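Local coordinates for protein purine nucleoside phosphorylase (Schistosoma mansoni, PDB 6AWE) that catalyses the phosphorolysis of purine nucleosides such as inosine and guanosine, releasing the free base and ribose 1-phosphate, at residues Q84-M89 and G220-P225; I115-G120 and A239-A244; G192-N197 and C216-M221. All coordinates share one frame; numbering follows the deposited sequence.

All three contacts border the pocket that holds the benzonitrile ligand, but they differ in place and chemistry. Interactions 2 and 3 are buried parallel strand pairs of one mixed sheet, tied by regular backbone bonds. They adjoin where Gly-120 N meets Val-219 O, since strands 112-121 and 218-220 are neighbours. Interaction 1 is only partly buried. It joins a loop to the turn leading into helix 224-232, and polar side chains carry it. Interactions 1 and 3 share Gly-220 and Met-221, and both reach the second subunit. Arg-86 and Thr-223 of interaction 1 bond to Thr-116 and Asn-117 of interaction 2, which connects loop and sheet.

Interaction 1 (Q84-M89 and G220-P225); sequences QGRLHM and GMSTVP. With C0J (2-fluoro-6-{[2-(pyridin-2-yl)ethyl]amino}benzonitrile), chain J; DMS (dimethyl sulfoxide), chain C.
Arg-86 turns its CG away from its own backbone N (chi1 167°) and sends a long side chain to Ser-222 and Thr-223, while Ser-222 sets its OG between its backbone N and carbonyl carbon (chi1 67°), on the side of the guanidinium. Ser-222 OG lies over one face of that group, near the rim, 3.4 Å above the plane. Arg-86 NH2 reaches Thr-223 OG1 at 2.9 Å, but the bond is weak, with an N-H...O angle of only 117°. The stronger partners of the arginine are elsewhere. NH1 bonds to Thr-116 O, and NE forms a salt bridge with Glu-226. Thr-223 OG1 also receives Asn-117 ND2 and pairs with Ser-222 OG at 3.0 Å.

His-88 comes with its ring edge to Ser-222, CD2 lying 3.8 Å from Ser-222 CB. Its ring also stacks on Tyr-90. Met-89 and Pro-225 pass alongside each other, pointing opposite ways, with Met-89 SD 3.8 Å from Pro-225 CG. A water accepts from Met-89 N and makes a weak bond to Met-221 O.

A dimethyl sulfoxide, probably from the crystallisation liquor, sits beside Arg-86, His-88 and Ser-222. Its O is 3.1 Å from Ser-222 OG. The contact thus joins the loop after strand 78-84 to the start of helix 224-232. Several bonds to different parts of the protein fix the rotation of the guanidinium. Glu-226 probably offsets part of its charge. A cationic group next to hydroxyls is consistent with a polar pocket suited to an anion, as in the phosphate site of related phosphorylases.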
loop_
_atom_site.group_PDB
_atom_site.type_symbol
_atom_site.label_atom_id
_atom_site.label_comp_id
_atom_site.label_asym_id
_atom_site.label_seq_id
_atom_site.Cartn_x
_atom_site.Cartn_y
_atom_site.Cartn_z
ATOM N N GLN A 84 8.963 -26.830 -1.614
ATOM C CA GLN A 84 8.505 -27.183 -2.953
ATOM C C GLN A 84 7.058 -26.702 -3.091
ATOM O O GLN A 84 6.127 -27.363 -2.629
ATOM C CB GLN A 84 8.660 -28.695 -3.146
ATOM C CG GLN A 84 8.341 -29.231 -4.541
ATOM C CD GLN A 84 8.599 -30.726 -4.658
ATOM O OE1 GLN A 84 8.058 -31.549 -3.899
ATOM N NE2 GLN A 84 9.426 -31.093 -5.640
ATOM N N GLY A 85 6.864 -25.583 -3.770
ATOM C CA GLY A 85 5.579 -24.901 -3.714
ATOM C C GLY A 85 5.692 -23.722 -2.768
ATOM O O GLY A 85 5.508 -23.800 -1.542
ATOM N N ARG A 86 6.069 -22.610 -3.346
ATOM C CA ARG A 86 6.253 -21.388 -2.580
ATOM C C ARG A 86 4.901 -20.719 -2.310
ATOM O O ARG A 86 3.940 -20.863 -3.077
ATOM C CB ARG A 86 7.200 -20.501 -3.391
ATOM C CG ARG A 86 7.340 -19.103 -3.030
ATOM C CD ARG A 86 8.128 -18.465 -4.154
ATOM N NE ARG A 86 9.059 -17.489 -3.632
ATOM C CZ ARG A 86 10.131 -17.076 -4.293
ATOM N NH1 ARG A 86 10.388 -17.523 -5.531
ATOM N NH2 ARG A 86 10.947 -16.207 -3.721
ATOM N N LEU A 87 4.826 -19.998 -1.193
ATOM C CA LEU A 87 3.633 -19.257 -0.825
ATOM C C LEU A 87 3.815 -17.794 -1.242
ATOM O O LEU A 87 4.797 -17.172 -0.859
ATOM C CB LEU A 87 3.441 -19.332 0.693
ATOM C CG LEU A 87 3.410 -20.707 1.339
ATOM C CD1 LEU A 87 3.421 -20.530 2.854
ATOM C CD2 LEU A 87 2.197 -21.392 0.921
ATOM N N HIS A 88 2.857 -17.232 -1.990
ATOM C CA HIS A 88 2.961 -15.852 -2.479
ATOM C C HIS A 88 1.857 -14.992 -1.856
ATOM O O HIS A 88 0.694 -15.439 -1.771
ATOM C CB HIS A 88 2.770 -15.829 -3.972
ATOM C CG HIS A 88 3.836 -16.527 -4.779
ATOM N ND1 HIS A 88 3.694 -17.823 -5.247
ATOM C CD2 HIS A 88 4.961 -16.048 -5.353
ATOM C CE1 HIS A 88 4.742 -18.137 -5.991
ATOM N NE2 HIS A 88 5.524 -17.075 -6.078
ATOM N N MET A 89 2.190 -13.726 -1.502
ATOM C CA MET A 89 1.194 -12.870 -0.826
ATOM C C MET A 89 0.043 -12.462 -1.778
ATOM O O MET A 89 -1.085 -12.260 -1.296
ATOM C CB MET A 89 1.866 -11.650 -0.158
ATOM C CG MET A 89 2.767 -12.165 0.994
ATOM S SD MET A 89 3.381 -11.001 2.195
ATOM C CE MET A 89 1.882 -10.851 3.100
ATOM N N GLY A 220 9.406 -7.842 -9.513
ATOM C CA GLY A 220 8.738 -9.119 -9.347
ATOM C C GLY A 220 7.740 -9.108 -8.203
ATOM O O GLY A 220 7.615 -8.100 -7.497
ATOM N N MET A 221 7.115 -10.308 -7.963
ATOM C CA MET A 221 5.954 -10.448 -7.058
ATOM C C MET A 221 6.231 -11.332 -5.846
ATOM O O MET A 221 5.284 -11.851 -5.237
ATOM C CB MET A 221 4.723 -10.987 -7.805
ATOM C CG MET A 221 4.414 -10.256 -9.026
ATOM S SD MET A 221 2.968 -11.072 -9.878
ATOM C CE MET A 221 3.103 -10.259 -11.469
ATOM N N SER A 222 7.498 -11.553 -5.515
ATOM C CA SER A 222 7.872 -12.477 -4.439
ATOM C C SER A 222 9.129 -11.983 -3.730
ATOM O O SER A 222 9.521 -10.805 -3.842
ATOM C CB SER A 222 8.119 -13.907 -4.975
ATOM O OG SER A 222 9.266 -13.958 -5.805
ATOM N N THR A 223 9.704 -12.896 -2.946
ATOM C CA THR A 223 11.069 -12.825 -2.404
ATOM C C THR A 223 11.255 -11.844 -1.223
ATOM O O THR A 223 11.782 -12.219 -0.158
ATOM C CB THR A 223 12.024 -12.515 -3.560
ATOM O OG1 THR A 223 11.978 -13.617 -4.497
ATOM C CG2 THR A 223 13.442 -12.479 -3.076
ATOM N N VAL A 224 10.838 -10.569 -1.372
ATOM C CA VAL A 224 11.051 -9.575 -0.296
ATOM C C VAL A 224 10.399 -9.984 1.036
ATOM O O VAL A 224 11.022 -9.785 2.099
ATOM C CB VAL A 224 10.636 -8.182 -0.793
ATOM C CG1 VAL A 224 10.559 -7.175 0.329
ATOM C CG2 VAL A 224 11.629 -7.708 -1.875
ATOM N N PRO A 225 9.193 -10.580 1.074
ATOM C CA PRO A 225 8.634 -11.014 2.378
ATOM C C PRO A 225 9.532 -12.035 3.080
ATOM O O PRO A 225 9.847 -11.883 4.286
ATOM C CB PRO A 225 7.263 -11.585 1.981
ATOM C CG PRO A 225 6.853 -10.736 0.770
ATOM C CD PRO A 225 8.161 -10.655 -0.003
HETATM C C12 C0J J . 6.967 -9.369 -13.552
HETATM C C13 C0J J . 6.282 -8.384 -12.573
HETATM C C11 C0J J . 5.642 -6.754 -20.949
HETATM C C10 C0J J . 4.358 -6.549 -21.165
HETATM C C9 C0J J . 3.439 -6.219 -20.018
HETATM C C8 C0J J . 3.920 -6.152 -18.819
HETATM C C7 C0J J . 5.402 -6.407 -18.571
HETATM C C4 C0J J . 7.178 -9.120 -14.854
HETATM C C5 C0J J . 6.712 -7.650 -16.883
HETATM C C6 C0J J . 5.935 -6.350 -17.136
HETATM C C3 C0J J . 7.794 -10.185 -15.742
HETATM C C2 C0J J . 8.110 -11.393 -15.202
HETATM C C1 C0J J . 7.859 -11.675 -13.736
HETATM N N2 C0J J . 5.786 -7.660 -11.831
HETATM C C C0J J . 7.313 -10.721 -12.997
HETATM F F C0J J . 7.084 -10.995 -11.691
HETATM N N C0J J . 6.833 -7.868 -15.429
HETATM N N1 C0J J . 6.206 -6.695 -19.574
HETATM S S DMS C . 8.872 -16.788 -8.996
HETATM O O DMS C . 8.577 -15.459 -8.374
HETATM C C1 DMS C . 7.901 -17.717 -7.765
HETATM C C2 DMS C . 7.849 -17.210 -10.375
HETATM O O HOH W 1 4.861 -12.738 -1.924
#

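Interaction 2 (I115-G120 and A239-A244); sequences ITNLAG and AVSLIA. With C0J (2-fluoro-6-{[2-(pyridin-2-yl)ethyl]amino}benzonitrile), chain J.
Ser-241 OG donates to Asn-117 OD1 at 2.6 Å, the shortest polar bond between these two parallel strands. The hydroxyl lies in the amide plane, on a lone pair of OD1, with a C=O...donor angle of 119°. Asn-117 holds CG between its backbone N and carbonyl carbon (chi1 63°), and this brings the amide beside the serine. The other end of the amide, ND2, bonds to Thr-223 OG1, so both ends have partners.

Strands 112-121 and 236-246 are parallel neighbours in the mixed sheet of the phosphorylase superfamily domain. They pair in register from Ile-115 with Ala-239 to Ala-119 with Ile-243. Five N-H...O bonds join them. The straightest is Leu-242 N to Asn-117 O, at 2.8 Å and 174°. Ala-119 takes part twice: its N donates to Leu-242 O and its O accepts Ala-244 N.

Leu-118 and Leu-242 run alongside each other in the same direction, with Leu-118 CD1 3.8 Å from Leu-242 CD2. Their face of the sheet packs against helix 259-283. On the other face, Ala-119 CB is 3.9 Å from Ser-241 OG, and Tyr-194 touches both Asn-117 and Ser-241.

The C-terminal ends of the segments border the ligand pocket. Gly-120 N is 3.4 Å from ligand C3, and Ala-244 CB is 3.9 Å from C2. Bonds at both ends of the buried Asn-117 amide settle which is oxygen and which nitrogen, and hold its rotation.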
loop_
_atom_site.group_PDB
_atom_site.type_symbol
_atom_site.label_atom_id
_atom_site.label_comp_id
_atom_site.label_asym_id
_atom_site.label_seq_id
_atom_site.Cartn_x
_atom_site.Cartn_y
_atom_site.Cartn_z
ATOM N N ILE A 115 17.517 -18.221 -2.642
ATOM C CA ILE A 115 16.217 -17.938 -3.261
ATOM C C ILE A 115 16.368 -17.583 -4.743
ATOM O O ILE A 115 17.249 -16.805 -5.110
ATOM C CB ILE A 115 15.500 -16.771 -2.549
ATOM C CG1 ILE A 115 15.477 -16.961 -1.041
ATOM C CG2 ILE A 115 14.043 -16.634 -3.080
ATOM C CD1 ILE A 115 14.938 -15.742 -0.313
ATOM N N THR A 116 15.509 -18.151 -5.596
ATOM C CA THR A 116 15.424 -17.709 -6.986
ATOM C C THR A 116 13.998 -17.243 -7.284
ATOM O O THR A 116 13.018 -17.666 -6.640
ATOM C CB THR A 116 15.873 -18.822 -7.975
ATOM O OG1 THR A 116 14.987 -19.948 -7.859
ATOM C CG2 THR A 116 17.307 -19.290 -7.664
ATOM N N ASN A 117 13.884 -16.378 -8.306
ATOM C CA ASN A 117 12.594 -15.925 -8.783
ATOM C C ASN A 117 12.684 -15.585 -10.263
ATOM O O ASN A 117 13.782 -15.514 -10.838
ATOM C CB ASN A 117 12.081 -14.718 -7.967
ATOM C CG ASN A 117 12.962 -13.501 -8.075
ATOM O OD1 ASN A 117 13.139 -12.946 -9.139
ATOM N ND2 ASN A 117 13.437 -13.015 -6.941
ATOM N N LEU A 118 11.511 -15.434 -10.877
ATOM C CA LEU A 118 11.369 -14.844 -12.205
ATOM C C LEU A 118 10.931 -13.391 -12.082
ATOM O O LEU A 118 10.052 -13.069 -11.269
ATOM C CB LEU A 118 10.354 -15.625 -13.033
ATOM C CG LEU A 118 10.729 -16.931 -13.804
ATOM C CD1 LEU A 118 11.474 -16.553 -15.086
ATOM C CD2 LEU A 118 11.567 -17.841 -13.005
ATOM N N ALA A 119 11.500 -12.519 -12.927
ATOM C CA ALA A 119 11.285 -11.085 -12.798
ATOM C C ALA A 119 11.305 -10.397 -14.154
ATOM O O ALA A 119 11.883 -10.904 -15.130
ATOM C CB ALA A 119 12.337 -10.427 -11.887
ATOM N N GLY A 120 10.693 -9.213 -14.193
ATOM C CA GLY A 120 10.795 -8.336 -15.367
ATOM C C GLY A 120 11.998 -7.407 -15.292
ATOM O O GLY A 120 12.339 -6.903 -14.226
ATOM N N ALA A 239 19.796 -13.965 -3.122
ATOM C CA ALA A 239 18.581 -13.992 -3.964
ATOM C C ALA A 239 18.979 -13.672 -5.399
ATOM O O ALA A 239 19.693 -12.690 -5.635
ATOM C CB ALA A 239 17.532 -12.986 -3.449
ATOM N N VAL A 240 18.496 -14.476 -6.362
ATOM C CA VAL A 240 18.872 -14.334 -7.779
ATOM C C VAL A 240 17.593 -14.287 -8.610
ATOM O O VAL A 240 16.743 -15.167 -8.475
ATOM C CB VAL A 240 19.732 -15.509 -8.250
ATOM C CG1 VAL A 240 20.137 -15.330 -9.730
ATOM C CG2 VAL A 240 20.991 -15.680 -7.347
ATOM N N SER A 241 17.447 -13.264 -9.449
ATOM C CA SER A 241 16.332 -13.208 -10.389
ATOM C C SER A 241 16.759 -13.703 -11.776
ATOM O O SER A 241 17.840 -13.336 -12.271
ATOM C CB SER A 241 15.797 -11.768 -10.527
ATOM O OG SER A 241 15.138 -11.247 -9.372
ATOM N N LEU A 242 15.866 -14.487 -12.436
ATOM C CA LEU A 242 15.980 -14.803 -13.854
ATOM C C LEU A 242 15.055 -13.857 -14.622
ATOM O O LEU A 242 13.862 -13.721 -14.319
ATOM C CB LEU A 242 15.627 -16.274 -14.112
ATOM C CG LEU A 242 15.397 -16.725 -15.553
ATOM C CD1 LEU A 242 16.647 -16.545 -16.298
ATOM C CD2 LEU A 242 14.898 -18.158 -15.615
ATOM N N ILE A 243 15.622 -13.168 -15.594
ATOM C CA ILE A 243 14.884 -12.131 -16.316
ATOM C C ILE A 243 14.051 -12.736 -17.441
ATOM O O ILE A 243 14.593 -13.328 -18.376
ATOM C CB ILE A 243 15.874 -11.083 -16.864
ATOM C CG1 ILE A 243 16.699 -10.462 -15.716
ATOM C CG2 ILE A 243 15.143 -10.033 -17.645
ATOM C CD1 ILE A 243 15.850 -9.750 -14.625
ATOM N N ALA A 244 12.724 -12.525 -17.393
ATOM C CA ALA A 244 11.829 -13.064 -18.428
ATOM C C ALA A 244 11.822 -12.221 -19.709
ATOM O O ALA A 244 11.655 -12.755 -20.806
ATOM C CB ALA A 244 10.405 -13.138 -17.868
HETATM C C12 C0J J . 6.967 -9.369 -13.552
HETATM C C13 C0J J . 6.282 -8.384 -12.573
HETATM C C11 C0J J . 5.642 -6.754 -20.949
HETATM C C10 C0J J . 4.358 -6.549 -21.165
HETATM C C9 C0J J . 3.439 -6.219 -20.018
HETATM C C8 C0J J . 3.920 -6.152 -18.819
HETATM C C7 C0J J . 5.402 -6.407 -18.571
HETATM C C4 C0J J . 7.178 -9.120 -14.854
HETATM C C5 C0J J . 6.712 -7.650 -16.883
HETATM C C6 C0J J . 5.935 -6.350 -17.136
HETATM C C3 C0J J . 7.794 -10.185 -15.742
HETATM C C2 C0J J . 8.110 -11.393 -15.202
HETATM C C1 C0J J . 7.859 -11.675 -13.736
HETATM N N2 C0J J . 5.786 -7.660 -11.831
HETATM C C C0J J . 7.313 -10.721 -12.997
HETATM F F C0J J . 7.084 -10.995 -11.691
HETATM N N C0J J . 6.833 -7.868 -15.429
HETATM N N1 C0J J . 6.206 -6.695 -19.574
#

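Interaction 3 (G192-N197 and C216-M221); sequences GVYAFN and CDVVGM. With C0J (2-fluoro-6-{[2-(pyridin-2-yl)ethyl]amino}benzonitrile), chain J.
Strands 192-196 and 218-220 run parallel, their short axes 4.6 Å apart at closest and 31° from alignment. They are the two strands of a beta-alpha-beta crossover whose connection contains helix 205-213. Val-193 O accepts from both Asp-217 N and Val-218 N. The pairing then continues with Ala-195 N to Val-218 O, Gly-220 N to Ala-195 O, and Asn-197 N to Gly-220 O.

Asp-217 adds a side-chain bond at the start of the pair. Its OD2 accepts Val-193 N at 2.9 Å and nearly straight, through the lone pair turned away from OD1. Asn-123 holds OD1, so both carboxylate oxygens have partners.

Tyr-194 places CG anti to its backbone N (chi1 -180°), and the ring extends along the second strand. It crosses Val-218 at about a right angle, with CD1 3.6 Å from Val-218 CG2. Its OH packs 3.2 Å from Gly-220 CA, where the lack of a side chain permits the approach. That hydroxyl is hydrogen-bonded to the backbone N of Ser-222, just beyond. Phe-196 meets Gly-220 O at its ring edge, and the ring also touches Pro-225 of its own chain and Leu-145 of the second subunit.

On the other face of the sheet, Ala-195 CB lies 3.7 Å from Cys-216 SG. Asn-197 CB rests 3.8 Å from Val-219 CG2, beside the ligand pocket. Glu-203 also bonds to the ligand there. The amide of Asn-197 is shared: ND2 donates to Thr-201 O and, at 3.1 Å and 169°, to the nitrile N2 of the ligand.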
loop_
_atom_site.group_PDB
_atom_site.type_symbol
_atom_site.label_atom_id
_atom_site.label_comp_id
_atom_site.label_asym_id
_atom_site.label_seq_id
_atom_site.Cartn_x
_atom_site.Cartn_y
_atom_site.Cartn_z
ATOM N N GLY A 192 21.700 -5.921 -9.148
ATOM C CA GLY A 192 20.715 -4.847 -9.216
ATOM C C GLY A 192 19.756 -4.798 -8.036
ATOM O O GLY A 192 19.795 -5.635 -7.133
ATOM N N VAL A 193 18.884 -3.766 -8.084
ATOM C CA VAL A 193 17.836 -3.463 -7.077
ATOM C C VAL A 193 16.506 -4.030 -7.544
ATOM O O VAL A 193 16.058 -3.707 -8.661
ATOM C CB VAL A 193 17.703 -1.940 -6.882
ATOM C CG1 VAL A 193 16.550 -1.573 -5.940
ATOM C CG2 VAL A 193 19.017 -1.338 -6.345
ATOM N N TYR A 194 15.834 -4.779 -6.647
ATOM C CA TYR A 194 14.568 -5.472 -6.911
ATOM C C TYR A 194 13.392 -4.675 -6.369
ATOM O O TYR A 194 13.336 -4.399 -5.172
ATOM C CB TYR A 194 14.600 -6.848 -6.242
ATOM C CG TYR A 194 13.396 -7.764 -6.383
ATOM C CD1 TYR A 194 13.348 -8.756 -7.385
ATOM C CD2 TYR A 194 12.321 -7.665 -5.514
ATOM C CE1 TYR A 194 12.288 -9.628 -7.495
ATOM C CE2 TYR A 194 11.215 -8.553 -5.638
ATOM C CZ TYR A 194 11.217 -9.515 -6.613
ATOM O OH TYR A 194 10.179 -10.398 -6.751
ATOM N N ALA A 195 12.441 -4.339 -7.254
ATOM C CA ALA A 195 11.170 -3.729 -6.816
ATOM C C ALA A 195 10.136 -4.807 -6.585
ATOM O O ALA A 195 9.873 -5.605 -7.488
ATOM C CB ALA A 195 10.634 -2.753 -7.867
ATOM N N PHE A 196 9.468 -4.757 -5.412
ATOM C CA PHE A 196 8.406 -5.703 -5.041
ATOM C C PHE A 196 7.069 -5.075 -5.481
ATOM O O PHE A 196 6.593 -4.125 -4.851
ATOM C CB PHE A 196 8.437 -5.965 -3.530
ATOM C CG PHE A 196 7.385 -6.956 -2.999
ATOM C CD1 PHE A 196 6.751 -7.911 -3.824
ATOM C CD2 PHE A 196 7.049 -6.946 -1.650
ATOM C CE1 PHE A 196 5.806 -8.760 -3.303
ATOM C CE2 PHE A 196 6.105 -7.805 -1.097
ATOM C CZ PHE A 196 5.460 -8.724 -1.953
ATOM N N ASN A 197 6.485 -5.628 -6.565
ATOM C CA ASN A 197 5.104 -5.376 -7.000
ATOM C C ASN A 197 4.232 -6.460 -6.379
ATOM O O ASN A 197 4.399 -7.642 -6.703
ATOM C CB ASN A 197 5.054 -5.442 -8.540
ATOM C CG ASN A 197 3.659 -5.555 -9.093
ATOM O OD1 ASN A 197 2.699 -5.043 -8.530
ATOM N ND2 ASN A 197 3.537 -6.274 -10.218
ATOM N N CYS A 216 15.046 1.399 -9.962
ATOM C CA CYS A 216 14.870 -0.053 -9.911
ATOM C C CYS A 216 15.470 -0.701 -11.137
ATOM O O CYS A 216 15.394 -0.157 -12.245
ATOM C CB CYS A 216 13.407 -0.417 -9.826
ATOM S SG CYS A 216 12.541 0.374 -8.477
ATOM N N ASP A 217 16.071 -1.877 -10.937
ATOM C CA ASP A 217 16.631 -2.631 -12.046
ATOM C C ASP A 217 15.752 -3.786 -12.498
ATOM O O ASP A 217 15.803 -4.146 -13.683
ATOM C CB ASP A 217 17.989 -3.205 -11.655
ATOM C CG ASP A 217 19.029 -2.089 -11.358
ATOM O OD1 ASP A 217 19.351 -1.378 -12.324
ATOM O OD2 ASP A 217 19.481 -1.910 -10.193
ATOM N N VAL A 218 15.024 -4.430 -11.592
ATOM C CA VAL A 218 14.127 -5.545 -11.931
ATOM C C VAL A 218 12.861 -5.397 -11.091
ATOM O O VAL A 218 12.841 -4.684 -10.084
ATOM C CB VAL A 218 14.776 -6.940 -11.699
ATOM C CG1 VAL A 218 16.152 -7.028 -12.324
ATOM C CG2 VAL A 218 14.934 -7.261 -10.227
ATOM N N VAL A 219 11.784 -6.083 -11.510
ATOM C CA VAL A 219 10.488 -6.059 -10.786
ATOM C C VAL A 219 9.906 -7.475 -10.705
ATOM O O VAL A 219 9.906 -8.240 -11.681
ATOM C CB VAL A 219 9.479 -5.079 -11.447
ATOM C CG1 VAL A 219 9.235 -5.442 -12.913
ATOM C CG2 VAL A 219 8.147 -5.064 -10.687
ATOM N N GLY A 220 9.406 -7.842 -9.513
ATOM C CA GLY A 220 8.738 -9.119 -9.347
ATOM C C GLY A 220 7.740 -9.108 -8.203
ATOM O O GLY A 220 7.615 -8.100 -7.497
ATOM N N MET A 221 7.115 -10.308 -7.963
ATOM C CA MET A 221 5.954 -10.448 -7.058
ATOM C C MET A 221 6.231 -11.332 -5.846
ATOM O O MET A 221 5.284 -11.851 -5.237
ATOM C CB MET A 221 4.723 -10.987 -7.805
ATOM C CG MET A 221 4.414 -10.256 -9.026
ATOM S SD MET A 221 2.968 -11.072 -9.878
ATOM C CE MET A 221 3.103 -10.259 -11.469
HETATM C C12 C0J J . 6.967 -9.369 -13.552
HETATM C C13 C0J J . 6.282 -8.384 -12.573
HETATM C C11 C0J J . 5.642 -6.754 -20.949
HETATM C C10 C0J J . 4.358 -6.549 -21.165
HETATM C C9 C0J J . 3.439 -6.219 -20.018
HETATM C C8 C0J J . 3.920 -6.152 -18.819
HETATM C C7 C0J J . 5.402 -6.407 -18.571
HETATM C C4 C0J J . 7.178 -9.120 -14.854
HETATM C C5 C0J J . 6.712 -7.650 -16.883
HETATM C C6 C0J J . 5.935 -6.350 -17.136
HETATM C C3 C0J J . 7.794 -10.185 -15.742
HETATM C C2 C0J J . 8.110 -11.393 -15.202
HETATM C C1 C0J J . 7.859 -11.675 -13.736
HETATM N N2 C0J J . 5.786 -7.660 -11.831
HETATM C C C0J J . 7.313 -10.721 -12.997
HETATM F F C0J J . 7.084 -10.995 -11.691
HETATM N N C0J J . 6.833 -7.868 -15.429
HETATM N N1 C0J J . 6.206 -6.695 -19.574
#